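Long-range contact in adenylyltransferase and sulfurtransferase uba4 (Chaetomium thermophilum, PDB 6YUB), which probably activates a ubiquitin-like sulfur carrier by adenylylation and transfers sulfur to it, for tRNA wobble-uridine thiolation and molybdenum cofactor synthesis: residues A182-C187 with K277-C282. Residues are numbered along the deposited sequence; the frame is centred on the assembly and turned at random.
With ZN (zinc ion), chain E.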
ATOM      1  N   ALA B 182      21.140  -0.954 -15.408  1.00 36.15           N
ATOM      2  CA  ALA B 182      19.787  -1.225 -14.961  1.00 35.72           C
ATOM      3  C   ALA B 182      18.986  -1.902 -16.070  1.00 39.33           C
ATOM      4  O   ALA B 182      19.258  -1.708 -17.262  1.00 36.62           O
ATOM      5  CB  ALA B 182      19.099   0.071 -14.538  1.00 39.86           C
ATOM      6  N   PRO B 183      17.985  -2.698 -15.710  1.00 35.93           N
ATOM      7  CA  PRO B 183      17.185  -3.381 -16.730  1.00 33.65           C
ATOM      8  C   PRO B 183      16.148  -2.464 -17.356  1.00 34.20           C
ATOM      9  O   PRO B 183      15.821  -1.392 -16.840  1.00 32.75           O
ATOM     10  CB  PRO B 183      16.504  -4.506 -15.941  1.00 36.46           C
ATOM     11  CG  PRO B 183      16.331  -3.922 -14.571  1.00 36.41           C
ATOM     12  CD  PRO B 183      17.534  -3.020 -14.342  1.00 35.67           C
ATOM     13  N   CYS B 184      15.635  -2.911 -18.504  1.00 34.75           N
ATOM     14  CA  CYS B 184      14.444  -2.327 -19.096  1.00 41.97           C
ATOM     15  C   CYS B 184      13.255  -3.243 -18.794  1.00 43.27           C
ATOM     16  O   CYS B 184      13.395  -4.297 -18.163  1.00 38.77           O
ATOM     17  CB  CYS B 184      14.631  -2.122 -20.599  1.00 38.41           C
ATOM     18  SG  CYS B 184      14.046  -3.481 -21.595  0.99 36.18           S
ATOM     19  N   TYR B 185      12.066  -2.841 -19.255  1.00 39.33           N
ATOM     20  CA  TYR B 185      10.871  -3.623 -18.950  1.00 43.13           C
ATOM     21  C   TYR B 185      10.917  -5.001 -19.604  1.00 43.36           C
ATOM     22  O   TYR B 185      10.372  -5.965 -19.052  1.00 40.87           O
ATOM     23  CB  TYR B 185       9.616  -2.862 -19.386  1.00 40.87           C
ATOM     24  CG  TYR B 185       8.323  -3.444 -18.852  1.00 41.90           C
ATOM     25  CD1 TYR B 185       7.901  -3.178 -17.555  1.00 47.46           C
ATOM     26  CD2 TYR B 185       7.521  -4.252 -19.645  1.00 42.95           C
ATOM     27  CE1 TYR B 185       6.717  -3.708 -17.060  1.00 45.98           C
ATOM     28  CE2 TYR B 185       6.338  -4.786 -19.162  1.00 41.88           C
ATOM     29  CZ  TYR B 185       5.943  -4.513 -17.871  1.00 47.24           C
ATOM     30  OH  TYR B 185       4.767  -5.044 -17.387  1.00 48.11           O
ATOM     31  N   ARG B 186      11.555  -5.121 -20.772  1.00 36.42           N
ATOM     32  CA  ARG B 186      11.684  -6.429 -21.404  1.00 41.84           C
ATOM     33  C   ARG B 186      12.659  -7.314 -20.635  1.00 47.53           C
ATOM     34  O   ARG B 186      12.445  -8.526 -20.517  1.00 45.73           O
ATOM     35  CB  ARG B 186      12.139  -6.275 -22.853  1.00 40.78           C
ATOM     36  CG  ARG B 186      11.066  -5.762 -23.798  1.00 40.93           C
ATOM     37  CD  ARG B 186      11.633  -5.545 -25.191  1.00 36.97           C
ATOM     38  NE  ARG B 186      10.713  -4.810 -26.051  1.00 39.79           N
ATOM     39  CZ  ARG B 186       9.764  -5.371 -26.796  1.00 40.96           C
ATOM     40  NH1 ARG B 186       9.598  -6.687 -26.795  1.00 43.63           N
ATOM     41  NH2 ARG B 186       8.981  -4.609 -27.542  1.00 42.43           N
ATOM     42  N   CYS B 187      13.740  -6.728 -20.108  1.00 48.09           N
ATOM     43  CA  CYS B 187      14.674  -7.491 -19.292  1.00 52.30           C
ATOM     44  C   CYS B 187      13.959  -8.229 -18.167  1.00 60.85           C
ATOM     45  O   CYS B 187      14.389  -9.315 -17.761  1.00 64.28           O
ATOM     46  CB  CYS B 187      15.739  -6.567 -18.694  1.00 49.70           C
ATOM     47  SG  CYS B 187      16.924  -5.873 -19.855  1.00 46.95           S
ATOM     48  N   LYS B 277      21.997  -9.387 -21.402  1.00 55.01           N
ATOM     49  CA  LYS B 277      22.883  -9.209 -22.544  1.00 61.01           C
ATOM     50  C   LYS B 277      22.161  -9.456 -23.861  1.00 60.16           C
ATOM     51  O   LYS B 277      22.549  -8.896 -24.892  1.00 63.09           O
ATOM     52  CB  LYS B 277      24.094 -10.140 -22.415  1.00 60.49           C
ATOM     53  CG  LYS B 277      25.223  -9.812 -23.378  1.00 63.74           C
ATOM     54  CD  LYS B 277      26.575 -10.282 -22.854  1.00 66.89           C
ATOM     55  CE  LYS B 277      26.699 -11.799 -22.865  1.00 69.62           C
ATOM     56  NZ  LYS B 277      28.124 -12.235 -22.779  1.00 75.08           N
ATOM     57  N   ASP B 278      21.108 -10.270 -23.849  1.00 47.84           N
ATOM     58  CA  ASP B 278      20.388 -10.633 -25.062  1.00 53.80           C
ATOM     59  C   ASP B 278      18.990 -10.019 -25.115  1.00 46.90           C
ATOM     60  O   ASP B 278      18.096 -10.547 -25.774  1.00 43.96           O
ATOM     61  CB  ASP B 278      20.286 -12.149 -25.193  1.00 56.61           C
ATOM     62  CG  ASP B 278      19.399 -12.765 -24.122  1.00 60.28           C
ATOM     63  OD1 ASP B 278      19.259 -12.152 -23.039  1.00 56.24           O
ATOM     64  OD2 ASP B 278      18.843 -13.857 -24.367  1.00 64.14           O
ATOM     65  N   CYS B 279      18.785  -8.895 -24.426  1.00 50.58           N
ATOM     66  CA  CYS B 279      17.469  -8.270 -24.413  1.00 44.06           C
ATOM     67  C   CYS B 279      17.144  -7.698 -25.786  1.00 41.20           C
ATOM     68  O   CYS B 279      17.968  -7.008 -26.392  1.00 42.13           O
ATOM     69  CB  CYS B 279      17.398  -7.168 -23.363  1.00 44.64           C
ATOM     70  SG  CYS B 279      15.913  -6.145 -23.535  0.94 43.43           S
ATOM     71  N   PHE B 280      15.929  -7.976 -26.263  1.00 37.35           N
ATOM     72  CA  PHE B 280      15.501  -7.490 -27.571  1.00 41.95           C
ATOM     73  C   PHE B 280      15.725  -5.991 -27.724  1.00 39.55           C
ATOM     74  O   PHE B 280      16.078  -5.520 -28.812  1.00 34.64           O
ATOM     75  CB  PHE B 280      14.023  -7.836 -27.785  1.00 42.73           C
ATOM     76  CG  PHE B 280      13.413  -7.195 -29.002  1.00 41.14           C
ATOM     77  CD1 PHE B 280      13.579  -7.759 -30.252  1.00 44.19           C
ATOM     78  CD2 PHE B 280      12.662  -6.037 -28.886  1.00 43.34           C
ATOM     79  CE1 PHE B 280      13.016  -7.174 -31.373  1.00 45.88           C
ATOM     80  CE2 PHE B 280      12.097  -5.445 -30.010  1.00 46.13           C
ATOM     81  CZ  PHE B 280      12.278  -6.017 -31.248  1.00 44.77           C
ATOM     82  N   ALA B 281      15.541  -5.228 -26.643  1.00 33.37           N
ATOM     83  CA  ALA B 281      15.542  -3.773 -26.714  1.00 34.23           C
ATOM     84  C   ALA B 281      16.866  -3.145 -26.292  1.00 40.25           C
ATOM     85  O   ALA B 281      17.410  -2.309 -27.022  1.00 34.59           O
ATOM     86  CB  ALA B 281      14.405  -3.210 -25.846  1.00 37.03           C
ATOM     87  N   CYS B 282      17.389  -3.513 -25.118  1.00 42.86           N
ATOM     88  CA  CYS B 282      18.587  -2.884 -24.579  1.00 44.25           C
ATOM     89  C   CYS B 282      19.814  -3.783 -24.632  1.00 44.58           C
ATOM     90  O   CYS B 282      20.899  -3.347 -24.235  1.00 45.80           O
ATOM     91  CB  CYS B 282      18.340  -2.433 -23.130  1.00 43.75           C
ATOM     92  SG  CYS B 282      17.876  -3.747 -21.962  0.97 34.90           S
TER
HETATM   93 ZN    ZN E 401      15.951  -4.775 -21.643  1.00 38.87          ZN
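Cys279 opens the second half of a four-cysteine zinc site: its SG binds the zinc ion at 2.3 Å, together with the thiolates of Cys184 and Cys187. Two backbone amides of its own turn, Ala281 N and Cys282 N, also donate to this sulfur, a pattern likely to temper its charge, and Arg186 CB packs against it at 3.8 Å. Phe280 runs side by side with Arg186, whose chain is extended to NE (chi2 176°, chi3 -169°); Phe280 CD2 lies over one guanidinium face, off centre, 3.6 Å from Arg186 CZ, with the two planes 54° apart. Next, Ala281 CB abuts Arg186 CD at 3.7 Å. Arg186 NH2 forms a salt bridge with Asp143; an alanine in place of Arg186 would probably leave that carboxylate without its mate and the Phe280 ring freer to turn. Cys282 SG completes the site, 2.2 Å from the zinc ion. In 182-187 a capping box starts the helix: Cys187 N donates to Cys184 SG and Cys184 N to Cys187 SG. The paired CxxC motifs thus join the short helix 185-188 to the loop following strand 267-271 in this ThiF-type adenylyltransferase domain, with helix 135-148 packed against Cys184, Arg186 and Ala281.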